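Local coordinates for protein phosphatase 2C (Toxoplasma gondii, PDB 3D8K) that probably removes phosphate from phosphoserine and phosphothreonine in proteins and belongs to the PP2C family of metal-dependent phosphatases, at residues 33-39 / 50-56; 70-76 / 88-92; 105-109 / 170-176; 271-276 / 310-316. The contacts are given in a common frame with arbitrary orientation. Residue numbers count along the deposited sequence, not the author numbering.

Contact 1 (33-39 / 50-56); sequences DDVVVVE and VHAMFDG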
# COMPACT_ATOMS: atom_id res chain seq x y z
N ASP C 33 24.47 -1.06 -32.04
CA ASP C 33 23.86 0.26 -31.93
C ASP C 33 22.44 0.31 -31.36
O ASP C 33 22.01 1.36 -30.90
CB ASP C 33 23.83 0.94 -33.31
CG ASP C 33 25.21 1.23 -33.86
OD1 ASP C 33 25.29 1.63 -35.05
OD2 ASP C 33 26.20 1.06 -33.12
N ASP C 34 21.72 -0.81 -31.38
CA ASP C 34 20.35 -0.79 -30.89
C ASP C 34 20.12 -1.17 -29.44
O ASP C 34 20.88 -1.91 -28.84
CB ASP C 34 19.46 -1.66 -31.80
CG ASP C 34 20.03 -3.05 -32.02
OD1 ASP C 34 19.59 -3.71 -32.98
OD2 ASP C 34 20.89 -3.47 -31.22
N VAL C 35 19.05 -0.62 -28.88
CA VAL C 35 18.67 -0.86 -27.50
C VAL C 35 17.18 -1.18 -27.49
O VAL C 35 16.42 -0.67 -28.31
CB VAL C 35 18.92 0.40 -26.65
CG1 VAL C 35 18.84 0.06 -25.17
CG2 VAL C 35 20.27 1.01 -27.01
N VAL C 36 16.76 -2.05 -26.57
CA VAL C 36 15.35 -2.40 -26.52
C VAL C 36 14.76 -2.36 -25.13
O VAL C 36 15.36 -2.85 -24.17
CB VAL C 36 15.08 -3.79 -27.14
CG1 VAL C 36 16.38 -4.37 -27.66
CG2 VAL C 36 14.39 -4.71 -26.15
N VAL C 37 13.59 -1.74 -25.05
CA VAL C 37 12.85 -1.65 -23.81
C VAL C 37 11.92 -2.84 -23.91
O VAL C 37 10.83 -2.74 -24.50
CB VAL C 37 11.99 -0.38 -23.75
CG1 VAL C 37 11.34 -0.27 -22.38
CG2 VAL C 37 12.85 0.84 -24.03
N VAL C 38 12.35 -3.97 -23.37
CA VAL C 38 11.55 -5.20 -23.43
C VAL C 38 10.19 -5.04 -22.78
O VAL C 38 9.22 -5.63 -23.24
CB VAL C 38 12.26 -6.36 -22.73
CG1 VAL C 38 11.67 -7.69 -23.23
CG2 VAL C 38 13.76 -6.27 -22.96
N GLU C 39 10.11 -4.23 -21.73
CA GLU C 39 8.86 -4.01 -21.04
C GLU C 39 8.96 -2.84 -20.07
O GLU C 39 9.99 -2.63 -19.44
CB GLU C 39 8.46 -5.27 -20.27
CG GLU C 39 7.44 -5.04 -19.16
CD GLU C 39 6.10 -5.67 -19.43
OE1 GLU C 39 5.43 -5.23 -20.38
OE2 GLU C 39 5.73 -6.61 -18.69
N VAL C 50 4.37 -1.31 -22.08
CA VAL C 50 5.06 -0.72 -23.20
C VAL C 50 6.22 -1.57 -23.64
O VAL C 50 6.78 -2.34 -22.87
CB VAL C 50 5.61 0.67 -22.83
CG1 VAL C 50 6.07 1.39 -24.10
CG2 VAL C 50 4.55 1.46 -22.10
N HIS C 51 6.60 -1.42 -24.89
CA HIS C 51 7.72 -2.16 -25.45
C HIS C 51 8.30 -1.21 -26.47
O HIS C 51 7.57 -0.66 -27.29
CB HIS C 51 7.24 -3.44 -26.14
CG HIS C 51 6.37 -4.29 -25.26
ND1 HIS C 51 6.89 -5.16 -24.33
CD2 HIS C 51 5.03 -4.33 -25.12
CE1 HIS C 51 5.90 -5.70 -23.64
NE2 HIS C 51 4.76 -5.21 -24.11
N ALA C 52 9.60 -1.00 -26.43
CA ALA C 52 10.20 -0.08 -27.37
C ALA C 52 11.47 -0.61 -28.01
O ALA C 52 12.11 -1.52 -27.51
CB ALA C 52 10.47 1.25 -26.69
N MSE C 53 11.83 -0.01 -29.14
CA MSE C 53 13.01 -0.46 -29.86
C MSE C 53 13.72 0.72 -30.52
O MSE C 53 13.12 1.50 -31.26
CB MSE C 53 12.59 -1.48 -30.89
CG MSE C 53 13.71 -2.32 -31.34
SE MSE C 53 12.92 -3.93 -32.05
CE MSE C 53 13.38 -5.13 -30.55
N PHE C 54 15.01 0.85 -30.25
CA PHE C 54 15.77 1.94 -30.81
C PHE C 54 16.96 1.43 -31.60
O PHE C 54 17.88 0.84 -31.05
CB PHE C 54 16.20 2.86 -29.68
CG PHE C 54 15.05 3.47 -28.94
CD1 PHE C 54 14.33 4.52 -29.50
CD2 PHE C 54 14.65 2.96 -27.70
CE1 PHE C 54 13.23 5.06 -28.84
CE2 PHE C 54 13.56 3.49 -27.03
CZ PHE C 54 12.85 4.54 -27.60
N ASP C 55 16.92 1.62 -32.91
CA ASP C 55 18.02 1.18 -33.76
C ASP C 55 18.78 2.40 -34.26
O ASP C 55 18.28 3.16 -35.10
CB ASP C 55 17.47 0.35 -34.93
CG ASP C 55 18.56 -0.19 -35.82
OD1 ASP C 55 19.61 -0.61 -35.27
OD2 ASP C 55 18.38 -0.20 -37.05
N GLY C 56 19.98 2.59 -33.73
CA GLY C 56 20.77 3.76 -34.10
C GLY C 56 21.76 3.63 -35.25
O GLY C 56 22.43 2.62 -35.40

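Contact 2 (70-76 / 88-92); sequences VMNYLND and QFERM. With SO4 (sulfate ion), chain H.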
# COMPACT_ATOMS: atom_id res chain seq x y z
N VAL C 70 12.89 7.55 -22.46
CA VAL C 70 11.54 7.47 -23.00
C VAL C 70 10.40 7.32 -21.99
O VAL C 70 9.34 7.95 -22.15
CB VAL C 70 11.44 6.36 -24.06
CG1 VAL C 70 11.57 4.99 -23.44
CG2 VAL C 70 10.13 6.52 -24.82
N MSE C 71 10.59 6.50 -20.96
CA MSE C 71 9.54 6.33 -19.96
C MSE C 71 9.31 7.65 -19.18
O MSE C 71 8.26 7.84 -18.55
CB MSE C 71 9.91 5.18 -19.02
CG MSE C 71 9.98 3.82 -19.71
SE MSE C 71 8.24 3.24 -20.43
CE MSE C 71 8.84 3.10 -22.29
N ASN C 72 10.28 8.56 -19.25
CA ASN C 72 10.14 9.87 -18.59
C ASN C 72 9.06 10.63 -19.34
O ASN C 72 8.15 11.20 -18.75
CB ASN C 72 11.44 10.68 -18.67
CG ASN C 72 12.45 10.29 -17.61
OD1 ASN C 72 13.62 10.68 -17.68
ND2 ASN C 72 12.00 9.52 -16.62
N TYR C 73 9.18 10.64 -20.66
CA TYR C 73 8.22 11.34 -21.48
C TYR C 73 6.89 10.60 -21.52
O TYR C 73 5.84 11.20 -21.36
CB TYR C 73 8.77 11.51 -22.90
CG TYR C 73 10.00 12.40 -22.93
CD1 TYR C 73 11.22 11.95 -22.42
CD2 TYR C 73 9.93 13.71 -23.43
CE1 TYR C 73 12.34 12.78 -22.41
CE2 TYR C 73 11.04 14.54 -23.42
CZ TYR C 73 12.24 14.07 -22.90
OH TYR C 73 13.34 14.88 -22.89
N LEU C 74 6.93 9.28 -21.73
CA LEU C 74 5.70 8.49 -21.79
C LEU C 74 4.76 8.70 -20.59
O LEU C 74 3.54 8.64 -20.73
CB LEU C 74 6.05 7.01 -21.97
CG LEU C 74 5.90 6.51 -23.42
CD1 LEU C 74 6.09 7.66 -24.40
CD2 LEU C 74 6.89 5.39 -23.69
N ASN C 75 5.33 8.95 -19.41
CA ASN C 75 4.51 9.19 -18.23
C ASN C 75 3.90 10.58 -18.28
O ASN C 75 3.28 11.03 -17.32
CB ASN C 75 5.34 9.02 -16.96
CG ASN C 75 5.42 7.59 -16.52
OD1 ASN C 75 4.40 6.95 -16.25
ND2 ASN C 75 6.63 7.06 -16.44
N ASP C 76 4.07 11.26 -19.40
CA ASP C 76 3.52 12.59 -19.58
C ASP C 76 2.31 12.54 -20.50
O ASP C 76 1.59 13.53 -20.63
CB ASP C 76 4.59 13.52 -20.13
CG ASP C 76 5.61 13.92 -19.07
OD1 ASP C 76 6.81 14.07 -19.41
OD2 ASP C 76 5.20 14.09 -17.91
N GLN C 88 4.78 13.87 -27.62
CA GLN C 88 5.92 13.48 -26.81
C GLN C 88 7.14 13.24 -27.70
O GLN C 88 8.28 13.51 -27.31
CB GLN C 88 5.57 12.22 -26.01
CG GLN C 88 5.97 12.29 -24.55
CD GLN C 88 5.52 13.57 -23.87
OE1 GLN C 88 4.36 13.98 -23.97
NE2 GLN C 88 6.43 14.20 -23.14
N PHE C 89 6.89 12.73 -28.90
CA PHE C 89 7.98 12.49 -29.84
C PHE C 89 8.63 13.83 -30.11
O PHE C 89 9.84 13.91 -30.29
CB PHE C 89 7.46 11.90 -31.15
CG PHE C 89 7.51 10.41 -31.21
CD1 PHE C 89 6.69 9.64 -30.39
CD2 PHE C 89 8.42 9.77 -32.05
CE1 PHE C 89 6.76 8.24 -30.41
CE2 PHE C 89 8.51 8.37 -32.09
CZ PHE C 89 7.68 7.60 -31.26
N GLU C 90 7.82 14.88 -30.12
CA GLU C 90 8.30 16.23 -30.37
C GLU C 90 9.30 16.62 -29.30
O GLU C 90 10.45 16.94 -29.59
CB GLU C 90 7.12 17.21 -30.38
CG GLU C 90 7.52 18.69 -30.55
CD GLU C 90 7.92 19.36 -29.23
OE1 GLU C 90 8.47 20.49 -29.27
OE2 GLU C 90 7.69 18.77 -28.16
N ARG C 91 8.84 16.58 -28.06
CA ARG C 91 9.66 16.93 -26.91
C ARG C 91 10.95 16.13 -26.89
O ARG C 91 12.02 16.70 -26.75
CB ARG C 91 8.88 16.68 -25.62
CG ARG C 91 7.60 17.47 -25.57
CD ARG C 91 6.90 17.35 -24.25
NE ARG C 91 5.78 18.28 -24.22
CZ ARG C 91 4.95 18.41 -23.19
NH1 ARG C 91 5.10 17.68 -22.10
NH2 ARG C 91 3.96 19.29 -23.27
N MSE C 92 10.83 14.82 -27.02
CA MSE C 92 12.00 13.96 -27.01
C MSE C 92 12.99 14.42 -28.06
O MSE C 92 14.13 14.75 -27.74
CB MSE C 92 11.61 12.51 -27.28
CG MSE C 92 10.75 11.89 -26.20
SE MSE C 92 10.33 10.03 -26.67
CE MSE C 92 12.17 9.40 -26.41
S SO4 H . 1.80 18.39 -20.22
O1 SO4 H . 1.69 19.65 -20.98
O2 SO4 H . 0.46 17.93 -19.86
O3 SO4 H . 2.47 17.39 -21.05
O4 SO4 H . 2.57 18.61 -18.99

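Contact 3 (105-109 / 170-176); sequences SSALI and VASLGNS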
# COMPACT_ATOMS: atom_id res chain seq x y z
N SER C 105 19.24 7.40 -34.87
CA SER C 105 18.35 6.37 -34.30
C SER C 105 16.87 6.36 -34.71
O SER C 105 16.18 7.38 -34.68
CB SER C 105 18.44 6.36 -32.76
OG SER C 105 17.50 5.44 -32.25
N SER C 106 16.42 5.16 -35.08
CA SER C 106 15.04 4.93 -35.47
C SER C 106 14.33 4.53 -34.21
O SER C 106 14.96 4.27 -33.19
CB SER C 106 14.91 3.77 -36.45
OG SER C 106 15.06 2.55 -35.75
N ALA C 107 13.01 4.46 -34.29
CA ALA C 107 12.23 4.10 -33.13
C ALA C 107 10.98 3.33 -33.50
O ALA C 107 10.42 3.48 -34.58
CB ALA C 107 11.85 5.35 -32.38
N LEU C 108 10.56 2.50 -32.56
CA LEU C 108 9.37 1.70 -32.71
C LEU C 108 8.84 1.52 -31.30
O LEU C 108 9.51 0.93 -30.44
CB LEU C 108 9.69 0.36 -33.33
CG LEU C 108 8.52 -0.32 -34.03
CD1 LEU C 108 8.91 -1.76 -34.31
CD2 LEU C 108 7.26 -0.28 -33.17
N ILE C 109 7.65 2.05 -31.04
CA ILE C 109 7.07 1.93 -29.72
C ILE C 109 5.74 1.21 -29.75
O ILE C 109 4.88 1.52 -30.57
CB ILE C 109 6.88 3.29 -29.07
CG1 ILE C 109 8.20 4.07 -29.11
CG2 ILE C 109 6.39 3.11 -27.65
CD1 ILE C 109 8.19 5.38 -28.33
N VAL C 170 0.87 1.33 -32.21
CA VAL C 170 2.23 1.28 -32.64
C VAL C 170 2.66 2.66 -33.08
O VAL C 170 2.02 3.29 -33.91
CB VAL C 170 2.42 0.30 -33.79
CG1 VAL C 170 3.89 0.30 -34.22
CG2 VAL C 170 1.99 -1.09 -33.37
N ALA C 171 3.76 3.13 -32.50
CA ALA C 171 4.32 4.43 -32.85
C ALA C 171 5.61 4.11 -33.58
O ALA C 171 6.64 3.94 -32.95
CB ALA C 171 4.62 5.24 -31.60
N SER C 172 5.55 4.02 -34.91
CA SER C 172 6.73 3.71 -35.70
C SER C 172 7.38 4.94 -36.32
O SER C 172 6.71 5.83 -36.83
CB SER C 172 6.41 2.70 -36.82
OG SER C 172 5.89 3.35 -37.97
N LEU C 173 8.71 4.96 -36.29
CA LEU C 173 9.50 6.05 -36.84
C LEU C 173 10.83 5.49 -37.27
O LEU C 173 11.77 5.45 -36.48
CB LEU C 173 9.72 7.13 -35.77
CG LEU C 173 10.46 8.39 -36.22
CD1 LEU C 173 9.52 9.26 -37.06
CD2 LEU C 173 10.92 9.15 -35.01
N GLY C 174 10.93 5.05 -38.52
CA GLY C 174 12.18 4.50 -38.99
C GLY C 174 11.98 3.25 -39.81
O GLY C 174 10.89 3.02 -40.34
N ASN C 175 13.01 2.42 -39.89
CA ASN C 175 12.93 1.21 -40.67
C ASN C 175 12.67 -0.07 -39.89
O ASN C 175 12.86 -1.17 -40.42
CB ASN C 175 14.21 1.06 -41.50
CG ASN C 175 15.47 1.08 -40.65
OD1 ASN C 175 15.42 1.33 -39.44
ND2 ASN C 175 16.61 0.83 -41.28
N SER C 176 12.26 0.04 -38.63
CA SER C 176 11.97 -1.18 -37.87
C SER C 176 10.61 -1.69 -38.29
O SER C 176 9.81 -0.95 -38.88
CB SER C 176 12.00 -0.91 -36.37
OG SER C 176 13.33 -0.78 -35.90

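Contact 4 (271-276 / 310-316); sequences GAFAHF and RKVTKNI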
# COMPACT_ATOMS: atom_id res chain seq x y z
N GLY C 271 17.64 -5.07 -39.24
CA GLY C 271 18.52 -6.20 -39.47
C GLY C 271 17.80 -7.54 -39.36
O GLY C 271 18.04 -8.44 -40.15
N ALA C 272 16.92 -7.66 -38.38
CA ALA C 272 16.17 -8.89 -38.17
C ALA C 272 15.49 -9.36 -39.45
O ALA C 272 15.54 -10.53 -39.79
CB ALA C 272 15.14 -8.70 -37.07
N PHE C 273 14.87 -8.43 -40.16
CA PHE C 273 14.15 -8.79 -41.38
C PHE C 273 14.93 -8.48 -42.64
O PHE C 273 14.40 -8.56 -43.75
CB PHE C 273 12.80 -8.06 -41.40
CG PHE C 273 12.01 -8.18 -40.13
CD1 PHE C 273 10.82 -7.47 -39.98
CD2 PHE C 273 12.44 -8.98 -39.08
CE1 PHE C 273 10.07 -7.57 -38.81
CE2 PHE C 273 11.70 -9.08 -37.91
CZ PHE C 273 10.51 -8.37 -37.77
N ALA C 274 16.20 -8.15 -42.47
CA ALA C 274 17.09 -7.78 -43.56
C ALA C 274 17.02 -8.46 -44.92
O ALA C 274 16.90 -7.76 -45.94
CB ALA C 274 18.52 -7.84 -43.07
N HIS C 275 17.09 -9.78 -44.98
CA HIS C 275 17.10 -10.47 -46.28
C HIS C 275 15.91 -11.27 -46.79
O HIS C 275 15.94 -12.50 -46.80
CB HIS C 275 18.33 -11.37 -46.36
CG HIS C 275 19.63 -10.64 -46.45
ND1 HIS C 275 20.07 -9.78 -45.47
CD2 HIS C 275 20.60 -10.67 -47.40
CE1 HIS C 275 21.26 -9.31 -45.80
NE2 HIS C 275 21.60 -9.83 -46.97
N PHE C 276 14.87 -10.58 -47.24
CA PHE C 276 13.72 -11.27 -47.78
C PHE C 276 13.36 -10.72 -49.14
O PHE C 276 13.27 -9.51 -49.32
CB PHE C 276 12.52 -11.15 -46.85
CG PHE C 276 12.51 -12.17 -45.75
CD1 PHE C 276 12.98 -11.86 -44.48
CD2 PHE C 276 12.02 -13.45 -45.99
CE1 PHE C 276 12.96 -12.81 -43.46
CE2 PHE C 276 12.00 -14.40 -44.98
CZ PHE C 276 12.47 -14.08 -43.71
N ARG C 310 20.66 -16.03 -42.59
CA ARG C 310 20.62 -15.30 -43.85
C ARG C 310 21.83 -14.41 -43.56
O ARG C 310 22.35 -14.45 -42.45
CB ARG C 310 19.32 -14.49 -43.98
CG ARG C 310 18.08 -15.35 -44.21
CD ARG C 310 16.78 -14.55 -44.31
NE ARG C 310 16.35 -14.01 -43.03
CZ ARG C 310 16.47 -12.73 -42.68
NH1 ARG C 310 17.00 -11.87 -43.53
NH2 ARG C 310 16.08 -12.33 -41.48
N LYS C 311 22.29 -13.62 -44.51
CA LYS C 311 23.45 -12.81 -44.17
C LYS C 311 23.17 -11.73 -43.13
O LYS C 311 22.09 -11.13 -43.11
CB LYS C 311 24.05 -12.18 -45.43
CG LYS C 311 25.28 -12.92 -45.94
CD LYS C 311 26.45 -12.77 -44.97
CE LYS C 311 27.71 -13.38 -45.55
NZ LYS C 311 27.54 -14.83 -45.80
N VAL C 312 24.14 -11.51 -42.25
CA VAL C 312 24.02 -10.49 -41.23
C VAL C 312 24.82 -9.33 -41.80
O VAL C 312 25.92 -9.52 -42.33
CB VAL C 312 24.65 -10.93 -39.88
CG1 VAL C 312 24.44 -12.41 -39.67
CG2 VAL C 312 26.14 -10.57 -39.83
N THR C 313 24.28 -8.13 -41.71
CA THR C 313 24.97 -6.97 -42.22
C THR C 313 25.02 -5.99 -41.06
O THR C 313 26.06 -5.83 -40.43
CB THR C 313 24.20 -6.36 -43.42
OG1 THR C 313 24.00 -7.37 -44.42
CG2 THR C 313 24.97 -5.21 -44.03
N LYS C 314 23.89 -5.37 -40.78
CA LYS C 314 23.78 -4.42 -39.69
C LYS C 314 23.68 -5.27 -38.42
O LYS C 314 24.07 -6.44 -38.42
CB LYS C 314 22.51 -3.60 -39.89
CG LYS C 314 22.49 -2.21 -39.25
CD LYS C 314 21.35 -1.39 -39.86
CE LYS C 314 21.25 0.00 -39.27
NZ LYS C 314 20.17 0.80 -39.93
N ASN C 315 23.20 -4.68 -37.33
CA ASN C 315 23.03 -5.43 -36.09
C ASN C 315 21.62 -6.04 -36.07
O ASN C 315 20.77 -5.68 -36.89
CB ASN C 315 23.28 -4.51 -34.88
CG ASN C 315 22.71 -3.12 -35.08
OD1 ASN C 315 23.06 -2.18 -34.35
ND2 ASN C 315 21.81 -2.97 -36.06
N ILE C 316 21.37 -6.97 -35.15
CA ILE C 316 20.07 -7.64 -35.10
C ILE C 316 19.42 -7.70 -33.71
O ILE C 316 20.04 -8.10 -32.73
CB ILE C 316 20.20 -9.10 -35.64
CG1 ILE C 316 20.78 -9.08 -37.05
CG2 ILE C 316 18.86 -9.81 -35.62
CD1 ILE C 316 21.14 -10.45 -37.58

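Contact 1 (33-39 / 50-56)
Residues 33-39 and 50-56 form part of a beta hairpin in the six-stranded sheet of the PP2C alpha-beta sandwich. The strands run antiparallel (172°, axes 4.6 Å apart). Two hydrogen-bonded pairs satisfy four backbone N-H groups: Val35 N to Phe54 O (2.9 Å) with Phe54 N to Val35 O (2.8 Å), and Val37 N to Ala52 O with Ala52 N to Val37 O (both 2.9 Å). Between them lies the non-hydrogen-bonded pair Val36-Met53; the backbone of Val36 bonds outward to Thr26, and that of Met53, a selenomethionine, to Leu108. Val35, Val37, Ala52 and Phe54 share the face covered by helix 61-74, where Val37 CG2 lies 3.6 Å from Ala52 CB. Helical angles at Val38 (phi -58°, psi -34°) interrupt the regular pairing, and the His51 side chain takes up the carbonyl there; the other ring nitrogen, NE2, bonds to Arg321. At the far end, Asp34 OD1 is held by Ser317, whereas the Asp55 carboxylate makes a weak hydrogen bond to Asn315 and a long, weak ion pair with Lys314; its backbone O probably accepts from Ser106 N. Asp55-Gly56 matches the Asp-Gly motif whose aspartate is a metal ligand in active PP2C relatives, but here a lysine amine is its nearby cation. The shortest cross-strand hydrogen bond runs from His51 ND1 to Val38 O, 2.6 Å.

Contact 2 (70-76 / 88-92)
Tyr73 lays one face of its ring over the side chain of Met92, a selenomethionine, whose CG sits 3.6 Å from the ring centroid in a CH-pi contact. The SE atom is farther out, 5.0 Å from the centroid and oblique, giving a Met-aromatic contact as well. This is the meeting of helices 61-74 and 82-97, the helical layer over the six-stranded sheet of the PP2C sandwich. The short segments cross at 137° with axes 10.0 Å apart, so the side chains bridge the gap. Gln88 fits against the base of Tyr73, its CG 3.3 Å from Tyr73 CB, while Arg91 CB meets the ring edge at CE2, 3.8 Å away. Deeper in, Val70 CG2 touches Met92 CE at 3.9 Å. No hydrogen bond joins the segments; the Tyr73 hydroxyl is bonded to Asp95 instead. At the exposed end, Arg91 reaches a sulfate ion, probably from the crystallisation liquor, which also bonds to Arg156 of the second subunit. The ion thus lies at a subunit boundary, held on this side by Arg91 NH1 to sulfate O3 at 2.8 Å and Arg91 NH2 to sulfate O1 at 3.2 Å.

Contact 3 (105-109 / 170-176)
Two neighbouring strands of the six-stranded PP2C sheet, 106-115 and 165-173, pair antiparallel here, with backbone hydrogen bonds in both directions: Ala107 N to Leu173 O (2.7 Å), Leu173 N to Ala107 O (2.8 Å), Ile109 N to Ala171 O (2.9 Å) and Ala171 N to Ile109 O (2.8 Å). On the face of Ala107, Ile109, Ala171 and Leu173, bulk sits opposite small residues: Ile109 CB packs on Ala171 CB at 3.9 Å, and Leu173 stands across from Ala107. Phe89 of helix 82-97 covers Ile109, Ala171 and Leu173. On the other face Leu108 spreads across little Ser172, putting CD2 3.6 Å from Val170 CG1 and CD1 3.8 Å from Ser176 CB, where the chain folds back after the strand. Gly174 makes the hollow at that turn. Its phi of 137° and psi of -157° suit a residue without a side chain, and a CB there would fall 2.3 Å from Ser106 CB. In the space left open, Ser106 CB rests 3.8 Å from Gly174 CA.

Contact 4 (271-276 / 310-316)
Arg310, just past the end of helix 296-309, reaches into the loop 271-276, which opens with a type I beta turn from Gly271 to Ala274 closed by Ala274 N to Gly271 O (3.0 Å). Its NH2 makes a weak hydrogen bond to Ala272 O (2.5 Å), and Phe276 CE1 lies over one face of the guanidinium, 3.6 Å from Arg310 CZ. NH1 comes to 2.5 Å of His275 N; both are donors, so this is crowding and not a bond. Next, Lys311 sets its CA over a face of the His275 imidazole while its amine leads off. Thr313 OG1 stands at the edge of that ring, 3.6 Å from His275 CE1. Lys314 and Asn315 turn to the hairpin of contact 1: Lys314 NZ forms a long, weak ion pair with Asp55, and Asn315 OD1 accepts a hydrogen bond from Asp33 N. The Asn315 carbonyl receives a CA-H...O contact from Gly271 CA (3.5 Å); a CB on Gly271 would lie 2.0 Å from this oxygen. Ile316 closes the segment with CG2 4.1 Å from Ala272 CB. In PP2C relatives an Asp-Asn pair, with a metal-binding aspartate, usually stands where Lys314-Asn315 lies. With a positive amine beside Asp55 instead, and one weak hydrogen bond between the loops, the chemistry suggests loops joined mostly by shape and a metal site that is probably altered.

Along the chain the contacts come in series, 1 to 4. Contacts 1 and 3, centres about 9 Å apart, lie in the same six-stranded sheet, where strands 48-55 and 106-115 are neighbours. Contact 2 sits on that sheet, its centre about 14 Å from the centre of each: Met71 and Val70 pack on the hairpin, Phe89 on contact 3. Contact 4, its centre about 17 Å from those of contacts 1 and 3, joins loops next to strands 264-268 and 316-322 of the eight-stranded sheet; its centre is about 30 Å from that of contact 2, across the chain's centre. The four step from helical layer through one sheet to the loop end of the other, where Asp33 and Asp55 meet Asn315 and Lys314, probably where PP2C relatives hold their metals.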